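Local structure of probable amidase (Thermus thermophilus, 2DC0) at residues L70-F76 and A162-T166; A121-E127 and Q143-S147. The protein belongs to the amidase signature family, whose members share a mixed sheet flanked by helices and a glycine- and serine-rich sequence motif. All coordinates share one frame; numbering follows the deposited sequence.

In the fold
Both contacts lie in the buried middle of the amidase signature fold, with centres about 14 Å apart. Interaction 1 pairs two neighbouring parallel strands of the large mixed sheet. Interaction 2 joins two parts of the long loop that runs between strand 110-115 and helix 149-157, so it falls inside the chain segment that interaction 1 brackets. They meet at K73, where NZ lies 2.6 Å from S147 OG, a probable hydrogen bond. L75 CD2 also packs on A121 CB. K73, S147 behind its cis peptide bond, and nearby S171 are consistent with the Ser-cisSer-Lys triad of this family, which would make this junction the probable active site.

Interaction 1 of 2, residues L70-F76 and A162-T166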
ATOM      1  N   LEU A  70       6.533 -12.699 -30.765  1.00 16.09           N
ATOM      2  CA  LEU A  70       6.777 -12.552 -29.329  1.00 17.78           C
ATOM      3  C   LEU A  70       6.642 -13.911 -28.656  1.00 16.43           C
ATOM      4  O   LEU A  70       5.998 -14.807 -29.195  1.00 17.62           O
ATOM      5  CB  LEU A  70       5.751 -11.607 -28.683  1.00 18.19           C
ATOM      6  CG  LEU A  70       5.876 -10.086 -28.818  1.00 20.17           C
ATOM      7  CD1 LEU A  70       5.841  -9.682 -30.276  1.00 22.35           C
ATOM      8  CD2 LEU A  70       4.728  -9.424 -28.058  1.00 20.92           C
ATOM      9  N   THR A  71       7.247 -14.058 -27.480  1.00 15.04           N
ATOM     10  CA  THR A  71       7.157 -15.300 -26.717  1.00 14.94           C
ATOM     11  C   THR A  71       6.416 -14.993 -25.413  1.00 16.37           C
ATOM     12  O   THR A  71       6.275 -13.825 -25.036  1.00 16.42           O
ATOM     13  CB  THR A  71       8.560 -15.876 -26.400  1.00 15.10           C
ATOM     14  OG1 THR A  71       9.321 -14.905 -25.675  1.00 16.08           O
ATOM     15  CG2 THR A  71       9.304 -16.227 -27.691  1.00 16.66           C
ATOM     16  N   VAL A  72       5.952 -16.037 -24.728  1.00 15.84           N
ATOM     17  CA  VAL A  72       5.194 -15.884 -23.483  1.00 16.44           C
ATOM     18  C   VAL A  72       5.644 -16.864 -22.404  1.00 16.27           C
ATOM     19  O   VAL A  72       5.723 -18.068 -22.657  1.00 16.18           O
ATOM     20  CB  VAL A  72       3.680 -16.128 -23.729  1.00 16.29           C
ATOM     21  CG1 VAL A  72       2.906 -16.013 -22.420  1.00 15.31           C
ATOM     22  CG2 VAL A  72       3.149 -15.131 -24.756  1.00 15.68           C
ATOM     23  N   LYS A  73       5.923 -16.352 -21.204  1.00 15.19           N
ATOM     24  CA  LYS A  73       6.348 -17.188 -20.072  1.00 16.54           C
ATOM     25  C   LYS A  73       5.322 -18.307 -19.890  1.00 17.06           C
ATOM     26  O   LYS A  73       4.121 -18.048 -19.951  1.00 16.85           O
ATOM     27  CB  LYS A  73       6.428 -16.335 -18.802  1.00 16.66           C
ATOM     28  CG  LYS A  73       7.009 -17.047 -17.590  1.00 18.52           C
ATOM     29  CD  LYS A  73       7.090 -16.088 -16.419  1.00 16.16           C
ATOM     30  CE  LYS A  73       7.894 -16.657 -15.264  1.00 18.76           C
ATOM     31  NZ  LYS A  73       7.968 -15.675 -14.140  1.00 17.14           N
ATOM     32  N   ASP A  74       5.777 -19.532 -19.625  1.00 17.04           N
ATOM     33  CA  ASP A  74       4.855 -20.664 -19.513  1.00 18.56           C
ATOM     34  C   ASP A  74       3.903 -20.785 -18.324  1.00 18.71           C
ATOM     35  O   ASP A  74       3.618 -21.896 -17.876  1.00 21.18           O
ATOM     36  CB  ASP A  74       5.610 -21.994 -19.683  1.00 18.67           C
ATOM     37  CG  ASP A  74       4.700 -23.120 -20.160  1.00 20.25           C
ATOM     38  OD1 ASP A  74       3.750 -22.824 -20.918  1.00 20.88           O
ATOM     39  OD2 ASP A  74       4.934 -24.297 -19.800  1.00 18.88           O
ATOM     40  N   LEU A  75       3.405 -19.661 -17.818  1.00 18.28           N
ATOM     41  CA  LEU A  75       2.419 -19.690 -16.740  1.00 17.79           C
ATOM     42  C   LEU A  75       1.169 -18.977 -17.243  1.00 18.76           C
ATOM     43  O   LEU A  75       0.134 -18.964 -16.577  1.00 19.61           O
ATOM     44  CB  LEU A  75       2.949 -19.027 -15.460  1.00 17.71           C
ATOM     45  CG  LEU A  75       3.472 -17.585 -15.460  1.00 18.77           C
ATOM     46  CD1 LEU A  75       2.333 -16.588 -15.605  1.00 20.19           C
ATOM     47  CD2 LEU A  75       4.205 -17.354 -14.139  1.00 16.66           C
ATOM     48  N   PHE A  76       1.290 -18.381 -18.431  1.00 17.65           N
ATOM     49  CA  PHE A  76       0.198 -17.672 -19.099  1.00 16.48           C
ATOM     50  C   PHE A  76      -0.377 -18.607 -20.172  1.00 17.92           C
ATOM     51  O   PHE A  76       0.334 -19.024 -21.089  1.00 19.00           O
ATOM     52  CB  PHE A  76       0.707 -16.417 -19.825  1.00 16.15           C
ATOM     53  CG  PHE A  76       1.059 -15.264 -18.924  1.00 18.03           C
ATOM     54  CD1 PHE A  76       0.064 -14.510 -18.305  1.00 17.03           C
ATOM     55  CD2 PHE A  76       2.390 -14.896 -18.739  1.00 18.20           C
ATOM     56  CE1 PHE A  76       0.394 -13.398 -17.517  1.00 19.96           C
ATOM     57  CE2 PHE A  76       2.732 -13.789 -17.956  1.00 18.71           C
ATOM     58  CZ  PHE A  76       1.733 -13.038 -17.343  1.00 17.93           C
ATOM     59  N   ALA A 162      10.276  -9.652 -28.196  1.00 15.54           N
ATOM     60  CA  ALA A 162       9.951  -9.287 -26.827  1.00 14.89           C
ATOM     61  C   ALA A 162       9.282 -10.471 -26.166  1.00 15.22           C
ATOM     62  O   ALA A 162       8.971 -11.460 -26.827  1.00 15.04           O
ATOM     63  CB  ALA A 162       9.015  -8.076 -26.804  1.00 13.76           C
ATOM     64  N   SER A 163       9.049 -10.374 -24.864  1.00 13.96           N
ATOM     65  CA  SER A 163       8.412 -11.466 -24.158  1.00 15.81           C
ATOM     66  C   SER A 163       7.583 -10.970 -22.984  1.00 15.97           C
ATOM     67  O   SER A 163       7.774  -9.850 -22.496  1.00 15.27           O
ATOM     68  CB  SER A 163       9.468 -12.457 -23.671  1.00 14.66           C
ATOM     69  OG  SER A 163       8.857 -13.635 -23.181  1.00 15.70           O
ATOM     70  N   LEU A 164       6.648 -11.808 -22.551  1.00 16.35           N
ATOM     71  CA  LEU A 164       5.780 -11.485 -21.421  1.00 16.12           C
ATOM     72  C   LEU A 164       6.119 -12.413 -20.258  1.00 15.82           C
ATOM     73  O   LEU A 164       6.132 -13.628 -20.416  1.00 15.07           O
ATOM     74  CB  LEU A 164       4.309 -11.674 -21.809  1.00 16.04           C
ATOM     75  CG  LEU A 164       3.283 -11.560 -20.676  1.00 16.50           C
ATOM     76  CD1 LEU A 164       3.286 -10.153 -20.109  1.00 18.93           C
ATOM     77  CD2 LEU A 164       1.894 -11.921 -21.207  1.00 17.45           C
ATOM     78  N   GLY A 165       6.395 -11.835 -19.096  1.00 15.54           N
ATOM     79  CA  GLY A 165       6.720 -12.638 -17.931  1.00 15.86           C
ATOM     80  C   GLY A 165       6.055 -12.073 -16.693  1.00 14.85           C
ATOM     81  O   GLY A 165       5.174 -11.222 -16.811  1.00 14.00           O
ATOM     82  N   THR A 166       6.447 -12.551 -15.512  1.00 15.32           N
ATOM     83  CA  THR A 166       5.880 -12.039 -14.264  1.00 14.34           C
ATOM     84  C   THR A 166       6.985 -11.690 -13.278  1.00 14.52           C
ATOM     85  O   THR A 166       8.124 -12.124 -13.428  1.00 13.43           O
ATOM     86  CB  THR A 166       4.905 -13.040 -13.575  1.00 12.95           C
ATOM     87  OG1 THR A 166       5.595 -14.252 -13.245  1.00 15.03           O
ATOM     88  CG2 THR A 166       3.715 -13.343 -14.487  1.00 14.11           C
TER
HETATM   89  O   HOH W   1      11.080 -13.392 -26.990  1.00 14.86           O
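T71 and S163 face each other in a parallel pair of strands, 70-73 and 163-166. Three backbone bonds zip the pair. T71 N gives its hydrogen to A162 O at 3.2 Å. T71 O takes the hydrogen of L164 N, also at 3.2 Å. K73 N reaches L164 O at 2.8 Å.

The hydroxyls add a second layer. T71 OG1 and S163 OG share a hydrogen bond of 2.8 Å. A water also binds T71 OG1 and donates to A162 O, so that carbonyl accepts twice. S163 OG has a further partner in S151 OG.

K73 has CG anti to its backbone N (chi1 -173°), and the chain stays extended as far as NZ. Its CD passes over G165 CA, and NZ donates to T166 OG1 at 2.9 Å. S147 OG and S148 OG also bond to NZ, so three side-chain hydroxyls grip this buried atom. At the other end of the residue, K73 O accepts both L75 N and F76 N.

The F76 ring is held between two leucines. L164 CD2 sits 3.8 Å from the ring centroid in a CH-pi contact, and L75 CD1 lies over the opposite face. T166 CG2 approaches F76 CZ to 3.5 Å.

Strand 110-115 pairs with the other edge of strand 70-73. Helix 99-106 packs on L70, V72, F76 and L164, and L3 of helix 3-11 touches L70 and A162.

Interaction 2 of 2, residues A121-E127 and Q143-S147; sequences ALGITGE and QAGGS
Q143 and E127 link the two arms of a loop in the amidase signature fold. The 143-147 arm opens the glycine- and serine-rich sequence that leads into helix 149-157.

CB of Q143 points toward the other arm, and the chain beyond CG is extended. CB lies 3.6 Å from T125 O. CG comes next, 3.7 Å from E127 OE2. CD is 3.6 Å from E127 OE2 as well. At the amide, NE2 donates to E127 OE2 at 2.7 Å, with an N-H...O angle of 162°. The acceptor sits close to the amide plane but is met on the anti side of the carboxylate, 34° out of its plane. NE2 also touches T125 CB. OE1 bonds to H377 NE2, so both ends of the amide are used and its rotation is fixed. E127 OE2 takes a second hydrogen from G364 N.

T125 OG1 accepts E127 N in an ST turn, which ties the start of E127 back to T125. T125 O takes a hydrogen from a water, and that water accepts A144 N. G146 N makes a weak, bent bond to I124 O.

S147 follows a cis peptide bond. Its chi1 of 67° lays OG against A121. S147 CB packs 3.3 Å from G123 O, while OG, bonded to K73 NZ, lies 3.2 Å from A121 CA.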
ATOM      1  N   ALA A 121       7.297 -20.640 -10.900  1.00 16.53           N
ATOM      2  CA  ALA A 121       7.743 -19.267 -10.642  1.00 18.02           C
ATOM      3  C   ALA A 121       8.249 -19.064  -9.219  1.00 18.60           C
ATOM      4  O   ALA A 121       8.427 -17.935  -8.776  1.00 19.50           O
ATOM      5  CB  ALA A 121       6.622 -18.286 -10.934  1.00 17.81           C
ATOM      6  N   LEU A 122       8.489 -20.156  -8.504  1.00 18.38           N
ATOM      7  CA  LEU A 122       8.964 -20.050  -7.134  1.00 20.19           C
ATOM      8  C   LEU A 122      10.475 -20.227  -7.065  1.00 20.29           C
ATOM      9  O   LEU A 122      10.976 -21.246  -6.588  1.00 20.87           O
ATOM     10  CB  LEU A 122       8.263 -21.089  -6.259  1.00 20.72           C
ATOM     11  CG  LEU A 122       8.504 -21.016  -4.751  1.00 21.71           C
ATOM     12  CD1 LEU A 122       8.255 -19.595  -4.245  1.00 20.50           C
ATOM     13  CD2 LEU A 122       7.574 -21.998  -4.058  1.00 20.01           C
ATOM     14  N   GLY A 123      11.198 -19.220  -7.545  1.00 21.44           N
ATOM     15  CA  GLY A 123      12.648 -19.284  -7.541  1.00 19.75           C
ATOM     16  C   GLY A 123      13.230 -18.298  -8.529  1.00 19.97           C
ATOM     17  O   GLY A 123      12.551 -17.888  -9.472  1.00 18.13           O
ATOM     18  N   ILE A 124      14.488 -17.917  -8.321  1.00 18.81           N
ATOM     19  CA  ILE A 124      15.134 -16.959  -9.206  1.00 19.15           C
ATOM     20  C   ILE A 124      16.436 -17.442  -9.851  1.00 18.52           C
ATOM     21  O   ILE A 124      17.153 -16.641 -10.444  1.00 17.09           O
ATOM     22  CB  ILE A 124      15.448 -15.650  -8.457  1.00 20.94           C
ATOM     23  CG1 ILE A 124      16.457 -15.936  -7.337  1.00 21.91           C
ATOM     24  CG2 ILE A 124      14.162 -15.041  -7.904  1.00 19.59           C
ATOM     25  CD1 ILE A 124      17.826 -16.562  -7.719  1.00 23.38           C
ATOM     26  N   THR A 125      16.742 -18.733  -9.753  1.00 17.66           N
ATOM     27  CA  THR A 125      17.981 -19.243 -10.345  1.00 18.39           C
ATOM     28  C   THR A 125      17.815 -19.600 -11.818  1.00 18.31           C
ATOM     29  O   THR A 125      18.727 -19.399 -12.622  1.00 17.11           O
ATOM     30  CB  THR A 125      18.514 -20.513  -9.622  1.00 18.67           C
ATOM     31  OG1 THR A 125      17.614 -21.604  -9.840  1.00 19.03           O
ATOM     32  CG2 THR A 125      18.655 -20.262  -8.127  1.00 21.18           C
ATOM     33  N   GLY A 126      16.651 -20.130 -12.173  1.00 17.56           N
ATOM     34  CA  GLY A 126      16.432 -20.525 -13.549  1.00 19.03           C
ATOM     35  C   GLY A 126      16.857 -21.969 -13.733  1.00 19.82           C
ATOM     36  O   GLY A 126      16.788 -22.524 -14.834  1.00 20.25           O
ATOM     37  N   GLU A 127      17.326 -22.580 -12.648  1.00 18.82           N
ATOM     38  CA  GLU A 127      17.731 -23.979 -12.687  1.00 21.20           C
ATOM     39  C   GLU A 127      16.459 -24.781 -12.439  1.00 22.03           C
ATOM     40  O   GLU A 127      15.705 -24.498 -11.508  1.00 24.69           O
ATOM     41  CB  GLU A 127      18.791 -24.255 -11.621  1.00 23.07           C
ATOM     42  CG  GLU A 127      20.147 -23.666 -11.981  1.00 24.46           C
ATOM     43  CD  GLU A 127      21.142 -23.743 -10.845  1.00 28.08           C
ATOM     44  OE1 GLU A 127      21.129 -24.752 -10.108  1.00 33.98           O
ATOM     45  OE2 GLU A 127      21.950 -22.800 -10.690  1.00 26.22           O
ATOM     46  N   GLN A 143      24.049 -18.764 -14.694  1.00 17.03           N
ATOM     47  CA  GLN A 143      22.603 -18.808 -14.512  1.00 17.25           C
ATOM     48  C   GLN A 143      21.886 -17.766 -15.367  1.00 17.05           C
ATOM     49  O   GLN A 143      22.337 -16.626 -15.491  1.00 14.94           O
ATOM     50  CB  GLN A 143      22.230 -18.554 -13.040  1.00 17.25           C
ATOM     51  CG  GLN A 143      22.852 -19.522 -12.022  1.00 17.32           C
ATOM     52  CD  GLN A 143      22.441 -19.206 -10.584  1.00 17.10           C
ATOM     53  OE1 GLN A 143      22.336 -18.042 -10.202  1.00 16.37           O
ATOM     54  NE2 GLN A 143      22.235 -20.242  -9.778  1.00 15.89           N
ATOM     55  N   ALA A 144      20.773 -18.179 -15.977  1.00 15.36           N
ATOM     56  CA  ALA A 144      19.957 -17.264 -16.761  1.00 15.92           C
ATOM     57  C   ALA A 144      19.176 -16.527 -15.682  1.00 16.38           C
ATOM     58  O   ALA A 144      18.611 -15.456 -15.909  1.00 15.79           O
ATOM     59  CB  ALA A 144      18.998 -18.037 -17.656  1.00 13.85           C
ATOM     60  N   GLY A 145      19.075 -17.049 -14.765  1.00 17.29           N
ATOM     61  CA  GLY A 145      18.379 -16.466 -13.634  1.00 21.45           C
ATOM     62  C   GLY A 145      16.878 -16.598 -13.726  1.00 25.42           C
ATOM     63  O   GLY A 145      16.359 -17.492 -14.405  1.00 22.18           O
ATOM     64  N   GLY A 146      16.044 -16.088 -12.690  1.00 28.97           N
ATOM     65  CA  GLY A 146      14.608 -16.241 -12.814  1.00 32.99           C
ATOM     66  C   GLY A 146      13.531 -15.323 -12.284  1.00 32.05           C
ATOM     67  O   GLY A 146      13.802 -14.319 -11.634  1.00 33.07           O
ATOM     68  N   SER A 147      12.106 -15.900 -12.409  1.00 30.86           N
ATOM     69  CA  SER A 147      11.708 -17.240 -12.831  1.00 23.06           C
ATOM     70  C   SER A 147      11.292 -16.880 -14.245  1.00 18.06           C
ATOM     71  O   SER A 147      10.750 -17.714 -14.954  1.00 16.68           O
ATOM     72  CB  SER A 147      10.524 -17.758 -12.042  1.00 26.63           C
ATOM     73  OG  SER A 147       9.332 -17.003 -12.325  1.00 21.61           O
TER
HETATM   74  O   HOH W   2      19.994 -20.657 -14.732  1.00 16.15           O